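Local structure of peptide synthetase, module 7 (Actinoplanes teichomyceticus, 4TX3) at residues Glu322-Ala325 and Arg326-Ala330; Ala259-Pro262 and Gln263-Gln266; Ala270-Leu273 and Thr274-Ala278. The protein probably serves as a condensation-like domain in the last module of a nonribosomal peptide synthetase, consistent with the X-domain that recruits oxidative crosslinking enzymes during teicoplanin assembly. All coordinates share one frame; numbering follows the deposited sequence.

Contact 1. Residues Glu322-Ala325 and Arg326-Ala330; sequences EVVA and RVQEA
R326 runs back along its own helix over the carbonyl end of E322, one turn earlier. Its CB lies 3.6 Å from V323 O and a little farther from E322 O. CG comes closest to the latter, with 3.5 Å between R326 CG and E322 O. Beyond that the chain draws off: CD and NE of R326 are each 4.0 Å from E322 O, and the guanidinium stands oblique to that oxygen. CG points away from the carbonyl carbon of its own residue (chi1 -72°), which lays the extended chain back beside the preceding turn. At the tip, NH1 finds its bonds elsewhere, to the backbone oxygens of D313 and S315. E322 does not pair with it: OE1 accepts from T319 N, just before the helix, and R326 NH2 is 5.3 Å from E322 OE1. This is an amphipathic turn of helix 320-334 in the condensation-type fold, with charged chains along one flank and valines buried on another. On that inner flank V323 CG1 meets V327 CG2 at 4.2 Å, i to i+4, while V323 also touches A267 and V327 reaches T312 of strand 306-313. V324 faces L264 and A267 of helix 261-278. Four backbone i to i+4 bonds hold the turn; the shortest joins Q328 N to V324 O at 2.8 Å, and V327 N to V323 O is nearly straight at 162°. Q328, its chain extended beyond CG, reaches A259 and Q263 at the neighbouring helix start, and E329 sends its carboxylate away from the preceding turn.

Contact 2. Residues Ala259-Pro262 and Gln263-Gln266; sequences ADMP and QLVQ
D260 sets OD1 against the side of the Q263 chain, at CG and CD, where the chain enters helix 261-278, the aspartate at the N-cap position and the glutamine in the first turn. The two side chains cross at about a right angle, carboxylate and amide planes 73° apart, with D260 OD1 3.3 Å from Q263 CG and 3.4 Å from its CD. This is the solvent side: D260 is exposed, its carboxylate makes no capping bond, and the nearest polar atom of the amide, Q263 OE1, is a fellow acceptor, so the two cannot bond. Q263 is extended beyond CG, which itself lies beside the backbone N (chi1 -61°); this carries OE1 out over A259, 3.5 Å from A259 CB, and the side chain on to V331 of helix 320-334. The inner side is apolar and buried, closed in by neighbouring helices and strands. M261 CG packs on V265 CG2 at 4.2 Å, and A259 CB sits at the same distance from L264 CD2. Helix 244-255 closes over M261 and L264, while V265 rests on strands 363-369 and 399-407. Backbone bonds start the helix: L264 N reaches D260 O at 3.3 Å, Q263 N makes a weaker bond to that same oxygen, and V265 N bonds to M261 O at 3.1 Å. P262, without an N-H to offer, suits a first turn that needs none there. Cut back to an alanine here, Q263 would probably leave one flank of the D260 carboxylate uncovered and a gap beside A259 and Q328. The polar pair thus touches through carbon and acceptor atoms, so the helix start rests on main-chain bonds, and the carboxylate's negative charge may be eased by the nearby N-terminal end of the helix.

Contact 3. Residues Ala270-Leu273 and Thr274-Ala278; sequences AMLL and TRYGA
A Schellman motif ends helix 261-278, with A278 N bonded to L273 O at 2.9 Å, the wide pi-type closure of the motif. G277 is its C-prime residue: a positive phi of 112° turns the chain back and would jam a CB against the carbonyl oxygen before it, which calls for glycine. G277 N bonds to T274 O at 3.1 Å and adds a weak bond to L273 O, so that oxygen takes two donors. The apolar partner of the motif is present too, L273 CB lying 4.2 Å from A278 CB. Ahead of the cap the ordinary turns persist: T274 N bonds to A270 O, R275 N to M271 O, and Y276 N to L272 O at 2.7 Å, the last bent to 133°. On the flank toward helix 429-448, L272 and Y276 lie side by side, pointing the same way. With chi1 at 178° the L272 branch swings away from its own N, and of its two methyls CD1 is the one that comes to 3.8 Å from Y276 CD2, the neighbouring ring atom CE2 being almost as near. L272 O meets the same ring at its edge, in plane, 3.6 Å from Y276 CD2. The polar ends leave the turn: Y276 OH is hydrogen-bonded to R438 NH1, and T274 OG1 to G279 O just past the cap. Among its neighbours, this end of the helix packs L272 and Y276 against helix 429-448, A270 and L273 against strand 281-288, and M271 against F320 and V323 of helix 320-334.

Overall arrangement
From the N terminus, contact 2 comes first, where the chain passes from loop into helix 261-278; contact 3 follows at the far end of the same helix, and contact 1 lies later, on helix 320-334. Each joins adjoining segments within a turn and closes no long loop; the three stand in series, and none nests in or crosses another. Contacts 2 and 3, their centres about 17 Å apart, mark the beginning and finish of one helix. Contact 1 packs against contact 2, its centre about 10 Å away, and more lightly against contact 3. Together they tie two helices to each other, and onto strands 281-288, 306-313 and 363-369 and helices 244-255 and 429-448.

Contact 1. Residues Glu322-Ala325 and Arg326-Ala330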
ATOM      1  N   GLU B 322      22.080 -18.721 -21.078  1.00 33.37           N
ATOM      2  CA  GLU B 322      21.395 -19.995 -21.265  1.00 36.74           C
ATOM      3  C   GLU B 322      20.699 -20.450 -19.975  1.00 34.31           C
ATOM      4  O   GLU B 322      19.588 -21.009 -20.027  1.00 35.28           O
ATOM      5  CB  GLU B 322      22.370 -21.067 -21.777  1.00 40.71           C
ATOM      6  CG  GLU B 322      22.660 -20.910 -23.287  1.00 51.03           C
ATOM      7  CD  GLU B 322      23.893 -21.675 -23.791  1.00 53.20           C
ATOM      8  OE1 GLU B 322      24.831 -21.927 -22.997  1.00 45.52           O
ATOM      9  OE2 GLU B 322      23.915 -22.010 -25.003  1.00 58.40           O
ATOM     10  N   VAL B 323      21.323 -20.189 -18.824  1.00 31.93           N
ATOM     11  CA  VAL B 323      20.726 -20.582 -17.552  1.00 32.12           C
ATOM     12  C   VAL B 323      19.468 -19.758 -17.260  1.00 34.55           C
ATOM     13  O   VAL B 323      18.448 -20.300 -16.819  1.00 31.93           O
ATOM     14  CB  VAL B 323      21.703 -20.438 -16.390  1.00 31.62           C
ATOM     15  CG1 VAL B 323      21.009 -20.802 -15.084  1.00 27.65           C
ATOM     16  CG2 VAL B 323      22.931 -21.318 -16.614  1.00 31.26           C
ATOM     17  N   VAL B 324      19.546 -18.460 -17.550  1.00 33.62           N
ATOM     18  CA  VAL B 324      18.421 -17.545 -17.405  1.00 32.34           C
ATOM     19  C   VAL B 324      17.211 -18.028 -18.182  1.00 33.47           C
ATOM     20  O   VAL B 324      16.107 -18.112 -17.648  1.00 35.25           O
ATOM     21  CB  VAL B 324      18.798 -16.109 -17.868  1.00 35.66           C
ATOM     22  CG1 VAL B 324      17.554 -15.241 -18.053  1.00 26.06           C
ATOM     23  CG2 VAL B 324      19.769 -15.468 -16.857  1.00 33.24           C
ATOM     24  N   ALA B 325      17.430 -18.357 -19.445  1.00 31.70           N
ATOM     25  CA  ALA B 325      16.354 -18.811 -20.306  1.00 32.20           C
ATOM     26  C   ALA B 325      15.736 -20.128 -19.805  1.00 32.98           C
ATOM     27  O   ALA B 325      14.513 -20.309 -19.897  1.00 36.13           O
ATOM     28  CB  ALA B 325      16.858 -18.961 -21.741  1.00 29.27           C
ATOM     29  N   ARG B 326      16.557 -21.035 -19.262  1.00 30.81           N
ATOM     30  CA  ARG B 326      16.022 -22.273 -18.661  1.00 33.06           C
ATOM     31  C   ARG B 326      15.206 -21.992 -17.395  1.00 34.77           C
ATOM     32  O   ARG B 326      14.162 -22.613 -17.168  1.00 33.85           O
ATOM     33  CB  ARG B 326      17.141 -23.259 -18.324  1.00 31.26           C
ATOM     34  CG  ARG B 326      17.766 -23.920 -19.513  1.00 27.06           C
ATOM     35  CD  ARG B 326      18.904 -24.843 -19.120  1.00 28.10           C
ATOM     36  NE  ARG B 326      19.827 -25.023 -20.241  1.00 31.96           N
ATOM     37  CZ  ARG B 326      20.964 -25.711 -20.186  1.00 32.04           C
ATOM     38  NH1 ARG B 326      21.349 -26.312 -19.061  1.00 28.30           N
ATOM     39  NH2 ARG B 326      21.717 -25.801 -21.271  1.00 30.60           N
ATOM     40  N   VAL B 327      15.702 -21.071 -16.569  1.00 32.27           N
ATOM     41  CA  VAL B 327      15.000 -20.650 -15.362  1.00 34.43           C
ATOM     42  C   VAL B 327      13.665 -20.032 -15.745  1.00 36.01           C
ATOM     43  O   VAL B 327      12.617 -20.397 -15.215  1.00 33.79           O
ATOM     44  CB  VAL B 327      15.839 -19.631 -14.537  1.00 35.05           C
ATOM     45  CG1 VAL B 327      14.959 -18.832 -13.557  1.00 25.62           C
ATOM     46  CG2 VAL B 327      16.984 -20.335 -13.824  1.00 27.84           C
ATOM     47  N   GLN B 328      13.719 -19.111 -16.699  1.00 35.77           N
ATOM     48  CA  GLN B 328      12.562 -18.332 -17.083  1.00 36.88           C
ATOM     49  C   GLN B 328      11.507 -19.228 -17.706  1.00 40.75           C
ATOM     50  O   GLN B 328      10.314 -19.061 -17.459  1.00 41.96           O
ATOM     51  CB  GLN B 328      12.983 -17.218 -18.040  1.00 41.51           C
ATOM     52  CG  GLN B 328      11.839 -16.437 -18.657  1.00 53.77           C
ATOM     53  CD  GLN B 328      12.337 -15.323 -19.574  1.00 72.41           C
ATOM     54  OE1 GLN B 328      13.551 -15.068 -19.664  1.00 67.56           O
ATOM     55  NE2 GLN B 328      11.405 -14.652 -20.260  1.00 72.55           N
ATOM     56  N   GLU B 329      11.943 -20.194 -18.500  1.00 37.13           N
ATOM     57  CA  GLU B 329      10.999 -21.136 -19.067  1.00 39.25           C
ATOM     58  C   GLU B 329      10.338 -21.978 -17.970  1.00 38.67           C
ATOM     59  O   GLU B 329       9.116 -22.104 -17.940  1.00 38.97           O
ATOM     60  CB  GLU B 329      11.684 -22.040 -20.080  1.00 40.33           C
ATOM     61  CG  GLU B 329      10.759 -23.075 -20.634  1.00 46.40           C
ATOM     62  CD  GLU B 329      11.333 -23.763 -21.845  1.00 70.88           C
ATOM     63  OE1 GLU B 329      11.869 -24.884 -21.683  1.00 80.76           O
ATOM     64  OE2 GLU B 329      11.247 -23.184 -22.954  1.00 78.98           O
ATOM     65  N   ALA B 330      11.150 -22.532 -17.069  1.00 33.92           N
ATOM     66  CA  ALA B 330      10.650 -23.327 -15.950  1.00 31.04           C
ATOM     67  C   ALA B 330       9.688 -22.549 -15.050  1.00 35.67           C
ATOM     68  O   ALA B 330       8.655 -23.075 -14.646  1.00 36.00           O
ATOM     69  CB  ALA B 330      11.813 -23.861 -15.128  1.00 30.43           C
TER

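Contact 2. Residues Ala259-Pro262 and Gln263-Gln266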
ATOM      1  N   ALA B 259      13.465 -11.634 -18.782  1.00 61.73           N
ATOM      2  CA  ALA B 259      13.629 -12.039 -17.391  1.00 59.70           C
ATOM      3  C   ALA B 259      13.870 -10.878 -16.434  1.00 60.97           C
ATOM      4  O   ALA B 259      14.761 -10.057 -16.631  1.00 58.10           O
ATOM      5  CB  ALA B 259      14.760 -13.043 -17.275  1.00 54.36           C
ATOM      6  N   ASP B 260      13.081 -10.837 -15.372  1.00 55.65           N
ATOM      7  CA  ASP B 260      13.272  -9.845 -14.327  1.00 49.94           C
ATOM      8  C   ASP B 260      14.422 -10.234 -13.401  1.00 43.55           C
ATOM      9  O   ASP B 260      14.948 -11.349 -13.462  1.00 48.61           O
ATOM     10  CB  ASP B 260      11.976  -9.668 -13.529  1.00 47.88           C
ATOM     11  CG  ASP B 260      11.446 -10.985 -12.995  1.00 56.76           C
ATOM     12  OD1 ASP B 260      11.815 -12.049 -13.557  1.00 59.04           O
ATOM     13  OD2 ASP B 260      10.666 -10.963 -12.015  1.00 62.90           O
ATOM     14  N   MET B 261      14.807  -9.305 -12.538  1.00 43.39           N
ATOM     15  CA  MET B 261      15.937  -9.503 -11.648  1.00 41.12           C
ATOM     16  C   MET B 261      15.840 -10.757 -10.751  1.00 40.36           C
ATOM     17  O   MET B 261      16.852 -11.428 -10.549  1.00 38.90           O
ATOM     18  CB  MET B 261      16.127  -8.263 -10.771  1.00 37.23           C
ATOM     19  CG  MET B 261      17.362  -8.311  -9.903  1.00 34.01           C
ATOM     20  SD  MET B 261      18.853  -8.206 -10.919  1.00 39.87           S
ATOM     21  CE  MET B 261      18.515  -6.773 -11.956  1.00 33.73           C
ATOM     22  N   PRO B 262      14.645 -11.070 -10.194  1.00 42.63           N
ATOM     23  CA  PRO B 262      14.619 -12.281  -9.350  1.00 38.03           C
ATOM     24  C   PRO B 262      15.069 -13.540 -10.081  1.00 32.91           C
ATOM     25  O   PRO B 262      15.710 -14.405  -9.487  1.00 35.68           O
ATOM     26  CB  PRO B 262      13.147 -12.394  -8.937  1.00 30.71           C
ATOM     27  CG  PRO B 262      12.643 -10.988  -8.994  1.00 34.08           C
ATOM     28  CD  PRO B 262      13.365 -10.329 -10.131  1.00 35.92           C
ATOM     29  N   GLN B 263      14.771 -13.632 -11.369  1.00 35.84           N
ATOM     30  CA  GLN B 263      15.167 -14.815 -12.131  1.00 36.52           C
ATOM     31  C   GLN B 263      16.661 -14.778 -12.510  1.00 34.91           C
ATOM     32  O   GLN B 263      17.312 -15.816 -12.570  1.00 34.35           O
ATOM     33  CB  GLN B 263      14.295 -14.958 -13.382  1.00 37.55           C
ATOM     34  CG  GLN B 263      12.814 -15.135 -13.098  1.00 38.53           C
ATOM     35  CD  GLN B 263      11.986 -15.307 -14.369  1.00 48.68           C
ATOM     36  OE1 GLN B 263      12.388 -14.897 -15.457  1.00 56.17           O
ATOM     37  NE2 GLN B 263      10.828 -15.934 -14.235  1.00 52.21           N
ATOM     38  N   LEU B 264      17.202 -13.586 -12.759  1.00 38.08           N
ATOM     39  CA  LEU B 264      18.626 -13.440 -13.045  1.00 35.04           C
ATOM     40  C   LEU B 264      19.475 -13.923 -11.887  1.00 34.84           C
ATOM     41  O   LEU B 264      20.467 -14.623 -12.085  1.00 34.79           O
ATOM     42  CB  LEU B 264      18.980 -11.986 -13.351  1.00 37.31           C
ATOM     43  CG  LEU B 264      18.430 -11.378 -14.640  1.00 42.11           C
ATOM     44  CD1 LEU B 264      19.087 -10.054 -14.891  1.00 46.45           C
ATOM     45  CD2 LEU B 264      18.661 -12.282 -15.802  1.00 43.94           C
ATOM     46  N   VAL B 265      19.084 -13.532 -10.679  1.00 33.48           N
ATOM     47  CA  VAL B 265      19.809 -13.911  -9.468  1.00 33.68           C
ATOM     48  C   VAL B 265      19.617 -15.407  -9.207  1.00 33.83           C
ATOM     49  O   VAL B 265      20.526 -16.102  -8.745  1.00 31.70           O
ATOM     50  CB  VAL B 265      19.335 -13.076  -8.240  1.00 32.36           C
ATOM     51  CG1 VAL B 265      20.015 -13.540  -6.973  1.00 26.73           C
ATOM     52  CG2 VAL B 265      19.597 -11.581  -8.478  1.00 28.42           C
ATOM     53  N   GLN B 266      18.432 -15.913  -9.520  1.00 32.76           N
ATOM     54  CA  GLN B 266      18.206 -17.342  -9.373  1.00 33.99           C
ATOM     55  C   GLN B 266      19.131 -18.129 -10.298  1.00 33.14           C
ATOM     56  O   GLN B 266      19.670 -19.171  -9.913  1.00 28.80           O
ATOM     57  CB  GLN B 266      16.753 -17.684  -9.652  1.00 30.48           C
ATOM     58  CG  GLN B 266      16.451 -19.133  -9.467  1.00 31.65           C
ATOM     59  CD  GLN B 266      14.987 -19.406  -9.640  1.00 37.36           C
ATOM     60  OE1 GLN B 266      14.181 -18.472  -9.661  1.00 36.01           O
ATOM     61  NE2 GLN B 266      14.619 -20.689  -9.781  1.00 34.90           N
TER

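Contact 3. Residues Ala270-Leu273 and Thr274-Ala278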
ATOM      1  N   ALA B 270      22.214 -20.630  -9.031  1.00 29.82           N
ATOM      2  CA  ALA B 270      22.222 -22.009  -9.501  1.00 31.33           C
ATOM      3  C   ALA B 270      23.597 -22.344 -10.094  1.00 33.44           C
ATOM      4  O   ALA B 270      24.116 -23.447  -9.897  1.00 32.88           O
ATOM      5  CB  ALA B 270      21.097 -22.256 -10.533  1.00 28.11           C
ATOM      6  N   MET B 271      24.193 -21.396 -10.814  1.00 30.79           N
ATOM      7  CA  MET B 271      25.530 -21.611 -11.363  1.00 30.84           C
ATOM      8  C   MET B 271      26.541 -21.732 -10.233  1.00 33.21           C
ATOM      9  O   MET B 271      27.503 -22.504 -10.320  1.00 34.45           O
ATOM     10  CB  MET B 271      25.942 -20.476 -12.299  1.00 34.01           C
ATOM     11  CG  MET B 271      25.225 -20.489 -13.622  1.00 38.57           C
ATOM     12  SD  MET B 271      25.509 -18.942 -14.502  1.00 33.63           S
ATOM     13  CE  MET B 271      26.827 -19.394 -15.643  1.00 30.79           C
ATOM     14  N   LEU B 272      26.322 -20.968  -9.169  1.00 31.25           N
ATOM     15  CA  LEU B 272      27.239 -20.995  -8.043  1.00 29.56           C
ATOM     16  C   LEU B 272      27.187 -22.341  -7.354  1.00 30.86           C
ATOM     17  O   LEU B 272      28.221 -22.891  -6.982  1.00 33.34           O
ATOM     18  CB  LEU B 272      26.928 -19.876  -7.056  1.00 29.91           C
ATOM     19  CG  LEU B 272      27.776 -19.808  -5.784  1.00 33.11           C
ATOM     20  CD1 LEU B 272      29.269 -19.648  -6.091  1.00 29.93           C
ATOM     21  CD2 LEU B 272      27.291 -18.689  -4.902  1.00 29.62           C
ATOM     22  N   LEU B 273      25.986 -22.881  -7.189  1.00 32.87           N
ATOM     23  CA  LEU B 273      25.840 -24.149  -6.476  1.00 31.74           C
ATOM     24  C   LEU B 273      26.433 -25.298  -7.300  1.00 34.77           C
ATOM     25  O   LEU B 273      27.062 -26.190  -6.748  1.00 32.74           O
ATOM     26  CB  LEU B 273      24.372 -24.415  -6.132  1.00 27.84           C
ATOM     27  CG  LEU B 273      23.770 -23.469  -5.085  1.00 31.87           C
ATOM     28  CD1 LEU B 273      22.263 -23.568  -5.069  1.00 29.80           C
ATOM     29  CD2 LEU B 273      24.326 -23.773  -3.704  1.00 29.44           C
ATOM     30  N   THR B 274      26.245 -25.272  -8.617  1.00 32.70           N
ATOM     31  CA  THR B 274      26.877 -26.265  -9.470  1.00 35.12           C
ATOM     32  C   THR B 274      28.391 -26.176  -9.297  1.00 33.42           C
ATOM     33  O   THR B 274      29.066 -27.179  -9.155  1.00 36.10           O
ATOM     34  CB  THR B 274      26.507 -26.077 -10.958  1.00 37.83           C
ATOM     35  OG1 THR B 274      25.117 -26.369 -11.151  1.00 38.46           O
ATOM     36  CG2 THR B 274      27.324 -27.019 -11.823  1.00 32.80           C
ATOM     37  N   ARG B 275      28.901 -24.954  -9.276  1.00 34.65           N
ATOM     38  CA  ARG B 275      30.315 -24.681  -9.072  1.00 33.18           C
ATOM     39  C   ARG B 275      30.790 -25.083  -7.667  1.00 31.38           C
ATOM     40  O   ARG B 275      31.945 -25.400  -7.465  1.00 37.27           O
ATOM     41  CB  ARG B 275      30.560 -23.194  -9.328  1.00 35.62           C
ATOM     42  CG  ARG B 275      31.997 -22.815  -9.496  1.00 40.10           C
ATOM     43  CD  ARG B 275      32.612 -23.394 -10.764  1.00 41.91           C
ATOM     44  NE  ARG B 275      33.945 -22.824 -10.961  1.00 43.58           N
ATOM     45  CZ  ARG B 275      35.017 -23.135 -10.227  1.00 47.24           C
ATOM     46  NH1 ARG B 275      34.951 -24.030  -9.242  1.00 45.40           N
ATOM     47  NH2 ARG B 275      36.174 -22.551 -10.483  1.00 54.31           N
ATOM     48  N   TYR B 276      29.894 -25.044  -6.691  1.00 32.99           N
ATOM     49  CA  TYR B 276      30.217 -25.492  -5.339  1.00 32.23           C
ATOM     50  C   TYR B 276      30.251 -27.006  -5.200  1.00 41.85           C
ATOM     51  O   TYR B 276      30.744 -27.527  -4.176  1.00 36.31           O
ATOM     52  CB  TYR B 276      29.213 -24.964  -4.326  1.00 33.81           C
ATOM     53  CG  TYR B 276      29.782 -23.909  -3.400  1.00 34.99           C
ATOM     54  CD1 TYR B 276      30.128 -24.216  -2.094  1.00 34.39           C
ATOM     55  CD2 TYR B 276      29.953 -22.611  -3.829  1.00 31.47           C
ATOM     56  CE1 TYR B 276      30.630 -23.257  -1.247  1.00 35.83           C
ATOM     57  CE2 TYR B 276      30.470 -21.652  -3.001  1.00 35.01           C
ATOM     58  CZ  TYR B 276      30.802 -21.969  -1.714  1.00 36.96           C
ATOM     59  OH  TYR B 276      31.302 -20.969  -0.910  1.00 36.64           O
ATOM     60  N   GLY B 277      29.697 -27.705  -6.200  1.00 33.44           N
ATOM     61  CA  GLY B 277      29.667 -29.153  -6.202  1.00 32.76           C
ATOM     62  C   GLY B 277      28.307 -29.810  -6.061  1.00 38.15           C
ATOM     63  O   GLY B 277      28.233 -30.995  -5.740  1.00 40.20           O
ATOM     64  N   ALA B 278      27.230 -29.078  -6.313  1.00 33.29           N
ATOM     65  CA  ALA B 278      25.901 -29.631  -6.096  1.00 33.16           C
ATOM     66  C   ALA B 278      25.354 -30.394  -7.293  1.00 34.02           C
ATOM     67  O   ALA B 278      24.251 -30.937  -7.221  1.00 33.82           O
ATOM     68  CB  ALA B 278      24.928 -28.528  -5.713  1.00 31.19           C
TER